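Local coordinates for protein putative hemolysin (Streptococcus mutans UA159, PDB 2RK5) that is a putative membrane hemolysin of the UPF0053 family, here its transporter-associated domain, and is only tentatively linked to flavin adenine dinucleotide binding, at residues V34-G39 against D75-K80; A38-T43 against L66-D71. All coordinates share one frame; numbering follows the deposited sequence.

Interaction 1: V34-G39 against D75-K80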
loop_
_atom_site.group_PDB
_atom_site.type_symbol
_atom_site.label_atom_id
_atom_site.label_comp_id
_atom_site.label_asym_id
_atom_site.label_seq_id
_atom_site.Cartn_x
_atom_site.Cartn_y
_atom_site.Cartn_z
ATOM N N VAL A 34 -9.579 7.622 -0.014
ATOM C CA VAL A 34 -8.715 7.499 -1.157
ATOM C C VAL A 34 -8.625 8.792 -1.961
ATOM O O VAL A 34 -9.649 9.411 -2.250
ATOM C CB VAL A 34 -9.252 6.345 -2.072
ATOM C CG1 VAL A 34 -8.640 6.356 -3.466
ATOM C CG2 VAL A 34 -9.014 5.034 -1.346
ATOM N N ASP A 35 -7.398 9.128 -2.357
ATOM C CA ASP A 35 -7.132 10.287 -3.192
ATOM C C ASP A 35 -6.562 10.004 -4.554
ATOM O O ASP A 35 -6.701 10.846 -5.448
ATOM C CB ASP A 35 -6.215 11.240 -2.429
ATOM C CG ASP A 35 -6.910 11.803 -1.196
ATOM O OD1 ASP A 35 -8.011 12.382 -1.343
ATOM O OD2 ASP A 35 -6.362 11.652 -0.112
ATOM N N THR A 36 -5.875 8.868 -4.700
ATOM C CA THR A 36 -5.182 8.586 -5.959
ATOM C C THR A 36 -5.616 7.256 -6.546
ATOM O O THR A 36 -6.264 6.447 -5.894
ATOM C CB THR A 36 -3.640 8.486 -5.767
ATOM O OG1 THR A 36 -3.303 7.347 -4.964
ATOM C CG2 THR A 36 -3.090 9.727 -5.127
ATOM N N ILE A 37 -5.291 7.059 -7.814
ATOM C CA ILE A 37 -5.633 5.825 -8.507
ATOM C C ILE A 37 -4.954 4.620 -7.849
ATOM O O ILE A 37 -5.600 3.559 -7.736
ATOM C CB ILE A 37 -5.367 5.925 -10.014
ATOM C CG1 ILE A 37 -6.023 4.748 -10.755
ATOM C CG2 ILE A 37 -3.876 6.108 -10.331
ATOM C CD1 ILE A 37 -7.528 4.654 -10.575
ATOM N N ALA A 38 -3.713 4.760 -7.377
ATOM C CA ALA A 38 -3.099 3.636 -6.620
ATOM C C ALA A 38 -3.897 3.319 -5.357
ATOM O O ALA A 38 -4.085 2.149 -4.996
ATOM C CB ALA A 38 -1.635 3.897 -6.255
ATOM N N GLY A 39 -4.332 4.351 -4.650
ATOM C CA GLY A 39 -5.116 4.146 -3.445
ATOM C C GLY A 39 -6.405 3.418 -3.773
ATOM O O GLY A 39 -6.836 2.520 -3.031
ATOM N N ASP A 75 8.319 -0.913 -2.518
ATOM C CA ASP A 75 8.082 -0.778 -1.074
ATOM C C ASP A 75 6.609 -0.857 -0.679
ATOM O O ASP A 75 6.140 -0.062 0.119
ATOM C CB ASP A 75 8.620 0.574 -0.586
ATOM C CG ASP A 75 8.746 0.641 0.931
ATOM O OD1 ASP A 75 9.182 -0.358 1.536
ATOM O OD2 ASP A 75 8.451 1.702 1.501
ATOM N N GLY A 76 5.869 -1.762 -1.301
ATOM C CA GLY A 76 4.423 -1.851 -1.032
ATOM C C GLY A 76 3.552 -0.809 -1.717
ATOM O O GLY A 76 2.313 -0.778 -1.539
ATOM N N ARG A 77 4.164 0.087 -2.482
ATOM C CA ARG A 77 3.381 1.085 -3.203
ATOM C C ARG A 77 3.244 0.622 -4.650
ATOM O O ARG A 77 4.230 0.293 -5.280
ATOM C CB ARG A 77 4.052 2.463 -3.143
ATOM C CG ARG A 77 3.085 3.622 -3.370
ATOM C CD ARG A 77 1.963 3.659 -2.335
ATOM N NE ARG A 77 0.879 4.551 -2.752
ATOM C CZ ARG A 77 -0.347 4.592 -2.223
ATOM N NH1 ARG A 77 -0.724 3.751 -1.265
ATOM N NH2 ARG A 77 -1.213 5.480 -2.660
ATOM N N VAL A 78 2.021 0.595 -5.182
ATOM C CA VAL A 78 1.859 0.465 -6.623
ATOM C C VAL A 78 2.163 1.834 -7.191
ATOM O O VAL A 78 1.417 2.797 -6.990
ATOM C CB VAL A 78 0.444 0.038 -6.988
ATOM C CG1 VAL A 78 0.374 -0.255 -8.475
ATOM C CG2 VAL A 78 0.069 -1.203 -6.180
ATOM N N THR A 79 3.239 1.930 -7.945
ATOM C CA THR A 79 3.675 3.210 -8.507
ATOM C C THR A 79 3.256 3.423 -9.980
ATOM O O THR A 79 3.231 4.572 -10.450
ATOM C CB THR A 79 5.177 3.357 -8.367
ATOM O OG1 THR A 79 5.805 2.309 -9.084
ATOM C CG2 THR A 79 5.570 3.269 -6.911
ATOM N N LYS A 80 2.954 2.343 -10.696
ATOM C CA LYS A 80 2.435 2.404 -12.064
ATOM C C LYS A 80 1.385 1.348 -12.246
ATOM O O LYS A 80 1.531 0.233 -11.744
ATOM C CB LYS A 80 3.514 2.208 -13.112
ATOM C CG LYS A 80 4.539 3.321 -13.181
ATOM C CD LYS A 80 5.466 3.219 -14.404
ATOM C CE LYS A 80 6.522 4.355 -14.385
ATOM N NZ LYS A 80 7.555 4.262 -15.472
HETATM O O HOH W 1 -0.410 7.053 -4.872
#

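Interaction 2: A38-T43 against L66-D71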
loop_
_atom_site.group_PDB
_atom_site.type_symbol
_atom_site.label_atom_id
_atom_site.label_comp_id
_atom_site.label_asym_id
_atom_site.label_seq_id
_atom_site.Cartn_x
_atom_site.Cartn_y
_atom_site.Cartn_z
ATOM N N ALA A 38 -3.713 4.760 -7.377
ATOM C CA ALA A 38 -3.099 3.636 -6.620
ATOM C C ALA A 38 -3.897 3.319 -5.357
ATOM O O ALA A 38 -4.085 2.149 -4.996
ATOM C CB ALA A 38 -1.635 3.897 -6.255
ATOM N N GLY A 39 -4.332 4.351 -4.650
ATOM C CA GLY A 39 -5.116 4.146 -3.445
ATOM C C GLY A 39 -6.405 3.418 -3.773
ATOM O O GLY A 39 -6.836 2.520 -3.031
ATOM N N PHE A 40 -7.068 3.836 -4.849
ATOM C CA PHE A 40 -8.322 3.192 -5.273
ATOM C C PHE A 40 -8.086 1.707 -5.608
ATOM O O PHE A 40 -8.851 0.803 -5.199
ATOM C CB PHE A 40 -8.888 3.944 -6.470
ATOM C CG PHE A 40 -10.139 3.351 -7.025
ATOM C CD1 PHE A 40 -11.364 3.723 -6.547
ATOM C CD2 PHE A 40 -10.079 2.433 -8.039
ATOM C CE1 PHE A 40 -12.513 3.161 -7.033
ATOM C CE2 PHE A 40 -11.229 1.855 -8.558
ATOM C CZ PHE A 40 -12.450 2.218 -8.046
ATOM N N TYR A 41 -7.025 1.452 -6.378
ATOM C CA TYR A 41 -6.698 0.082 -6.790
ATOM C C TYR A 41 -6.356 -0.768 -5.575
ATOM O O TYR A 41 -6.875 -1.892 -5.407
ATOM C CB TYR A 41 -5.532 0.128 -7.750
ATOM C CG TYR A 41 -4.865 -1.181 -7.983
ATOM C CD1 TYR A 41 -5.307 -2.061 -8.973
ATOM C CD2 TYR A 41 -3.712 -1.512 -7.290
ATOM C CE1 TYR A 41 -4.647 -3.271 -9.225
ATOM C CE2 TYR A 41 -3.070 -2.733 -7.512
ATOM C CZ TYR A 41 -3.512 -3.590 -8.497
ATOM O OH TYR A 41 -2.816 -4.761 -8.716
ATOM N N LEU A 42 -5.510 -0.252 -4.700
ATOM C CA LEU A 42 -5.057 -1.069 -3.545
ATOM C C LEU A 42 -6.199 -1.381 -2.570
ATOM O O LEU A 42 -6.306 -2.505 -2.014
ATOM C CB LEU A 42 -3.911 -0.397 -2.770
ATOM C CG LEU A 42 -2.578 -0.372 -3.535
ATOM C CD1 LEU A 42 -1.568 0.514 -2.780
ATOM C CD2 LEU A 42 -2.008 -1.782 -3.743
ATOM N N THR A 43 -7.059 -0.388 -2.345
ATOM C CA THR A 43 -8.225 -0.602 -1.467
ATOM C C THR A 43 -9.206 -1.581 -2.119
ATOM O O THR A 43 -9.874 -2.363 -1.412
ATOM C CB THR A 43 -8.898 0.715 -1.101
ATOM O OG1 THR A 43 -9.344 1.331 -2.275
ATOM C CG2 THR A 43 -7.946 1.629 -0.473
ATOM N N LEU A 66 -13.259 -0.781 -16.969
ATOM C CA LEU A 66 -11.826 -0.573 -16.771
ATOM C C LEU A 66 -11.261 -1.814 -16.098
ATOM O O LEU A 66 -11.839 -2.328 -15.136
ATOM C CB LEU A 66 -11.583 0.605 -15.847
ATOM C CG LEU A 66 -12.112 1.985 -16.229
ATOM C CD1 LEU A 66 -11.719 3.037 -15.176
ATOM C CD2 LEU A 66 -11.605 2.366 -17.541
ATOM N N GLU A 67 -10.102 -2.246 -16.576
ATOM C CA GLU A 67 -9.325 -3.289 -15.897
ATOM C C GLU A 67 -8.019 -2.637 -15.445
ATOM O O GLU A 67 -7.292 -2.076 -16.261
ATOM C CB GLU A 67 -9.059 -4.499 -16.798
ATOM C CG GLU A 67 -8.276 -5.588 -16.095
ATOM C CD GLU A 67 -7.995 -6.808 -16.952
ATOM O OE1 GLU A 67 -8.188 -6.737 -18.167
ATOM O OE2 GLU A 67 -7.533 -7.823 -16.396
ATOM N N LEU A 68 -7.748 -2.688 -14.144
ATOM C CA LEU A 68 -6.553 -2.079 -13.553
ATOM C C LEU A 68 -5.617 -3.209 -13.122
ATOM O O LEU A 68 -6.047 -4.121 -12.432
ATOM C CB LEU A 68 -6.914 -1.246 -12.341
ATOM C CG LEU A 68 -7.667 0.067 -12.492
ATOM C CD1 LEU A 68 -8.952 -0.146 -13.195
ATOM C CD2 LEU A 68 -7.916 0.642 -11.108
ATOM N N ILE A 69 -4.351 -3.113 -13.520
ATOM C CA ILE A 69 -3.347 -4.128 -13.220
ATOM C C ILE A 69 -2.060 -3.458 -12.779
ATOM O O ILE A 69 -1.628 -2.493 -13.386
ATOM C CB ILE A 69 -3.024 -5.015 -14.443
ATOM C CG1 ILE A 69 -4.279 -5.455 -15.192
ATOM C CG2 ILE A 69 -2.246 -6.253 -13.987
ATOM C CD1 ILE A 69 -3.960 -6.245 -16.486
ATOM N N ASN A 70 -1.415 -3.986 -11.745
ATOM C CA ASN A 70 -0.138 -3.394 -11.349
ATOM C C ASN A 70 0.870 -3.538 -12.470
ATOM O O ASN A 70 0.992 -4.615 -13.081
ATOM C CB ASN A 70 0.405 -4.004 -10.071
ATOM C CG ASN A 70 0.504 -5.500 -10.137
ATOM O OD1 ASN A 70 -0.518 -6.149 -10.272
ATOM N ND2 ASN A 70 1.718 -6.058 -9.971
ATOM N N ASP A 71 1.590 -2.446 -12.734
ATOM C CA ASP A 71 2.714 -2.464 -13.657
ATOM C C ASP A 71 4.062 -2.296 -12.956
ATOM O O ASP A 71 5.072 -2.802 -13.434
ATOM C CB ASP A 71 2.521 -1.378 -14.717
ATOM C CG ASP A 71 3.687 -1.279 -15.688
ATOM O OD1 ASP A 71 3.809 -2.146 -16.570
ATOM O OD2 ASP A 71 4.477 -0.302 -15.569
#

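Interaction 1: V34-G39 against D75-K80
The N-terminal end of helix 37-45 meets the start of strand 77-85 here, where the helix lies against the antiparallel sheet of the transporter-associated domain and the second subunit comes close. Thr36 is the N-cap. Its OG1 sits between the backbone N and the carbonyl carbon (chi1 66°), which turns it back over the first turn to accept from Gly39 N at 3.2 Å in a fairly straight bond (161°). Arg77 comes from the strand with CG anti to its own backbone N and a chain bent at chi2, so that the guanidinium meets Thr36 tip to tip. Thr36 OG1 lies at the edge of the guanidinium, near its plane, 3.6 Å from Arg77 NH2, and a water bridges them: it donates to Thr36 OG1 at 2.9 Å and accepts in plane from Arg77 NH2 at 2.8 Å. The Ala38 methyl lies over one face of the guanidinium, with CB 4.0 Å from Arg77 NH2. The same CB rests on the strand backbone, 3.3 Å from Val78 O, and packs on Val78 CB at 4.4 Å; both CB atoms point across the contact. Asp75 of the second subunit is the strongest polar partner of both tips, through a salt bridge to Arg77 NH2 and a hydrogen bond to Thr36 OG1, and Asp75 of this chain makes the same bonds to Arg77 and Thr36 of the second subunit. That carboxylate probably balances the Arg77 charge and would suit the positive end of the helix dipole at the subunit interface.

Interaction 2: A38-T43 against L66-D71
Through Phe40 and Tyr41, helix 37-45 lies across strand 64-74 almost perpendicularly: the short axes of 38-43 and 66-70 approach to 9.8 Å at 91°. Ala38 and Gly39 belong to the regular helix, Ala38 O accepting from Leu42 N, and the side chains that reach the strand start with Phe40. Its CG is anti to the backbone N (chi1 178°), which carries the ring along to Leu68, where Phe40 CD2 touches Leu68 CD2 at 4.2 Å. The methyl lies at the ring edge, near its plane, and the two side chains cross at about a right angle. Phe40 also packs on Phe57 of strand 56-61 and on Leu18 of helix 18-25. Tyr41 comes next and makes the main contact, with its CB pointing toward the strand and CG again anti to the backbone N. Its ring slides past the Leu68 side chain in the opposite direction, and Tyr41 CD1 meets Leu68 CB at 3.8 Å. Farther out, the ring edge faces the strand backbone, Tyr41 CE1 standing 3.6 Å from Leu68 O near the ring plane. The phenol tip ends beside Asn70, Tyr41 OH lying 3.1 Å from Asn70 OD1, with ring and amide planes 40° apart. Both polar ends have their strongest partner in Glu55: Tyr41 OH is hydrogen-bonded to Glu55 O, and Asn70 OD1 to Glu55 N. Asn70 ND2 adds a weak bond to Ser50 O. Leu68 therefore gives the crossing an apolar floor, while the buried polar groups at its far end are satisfied by backbone atoms of the loop leading into strand 56-61, at Glu55 and, weakly, Ser50, bonds that fasten this loop to the helix-strand crossing.

Interactions 1 and 2 are two footholds of one helix, 37-45, on neighbouring antiparallel strands, and their centres lie 7 Å apart. Ala38 and Gly39 are common to both ranges, but it is in interaction 1 that they make contact, whereas the next two residues, Phe40 and Tyr41, serve interaction 2. Between them the hydrophobic core is continuous: Val78 CG2 meets Leu42 CD2 at 3.3 Å, and Tyr41 also packs on Val78. The strands are paired in the sheet, and a probable hydrogen bond from Asp71 N to Lys80 O at 2.9 Å links the contacts directly. Both reach the second subunit, interaction 1 through its Asp75, interaction 2 through Leu42 packing on its Ile48.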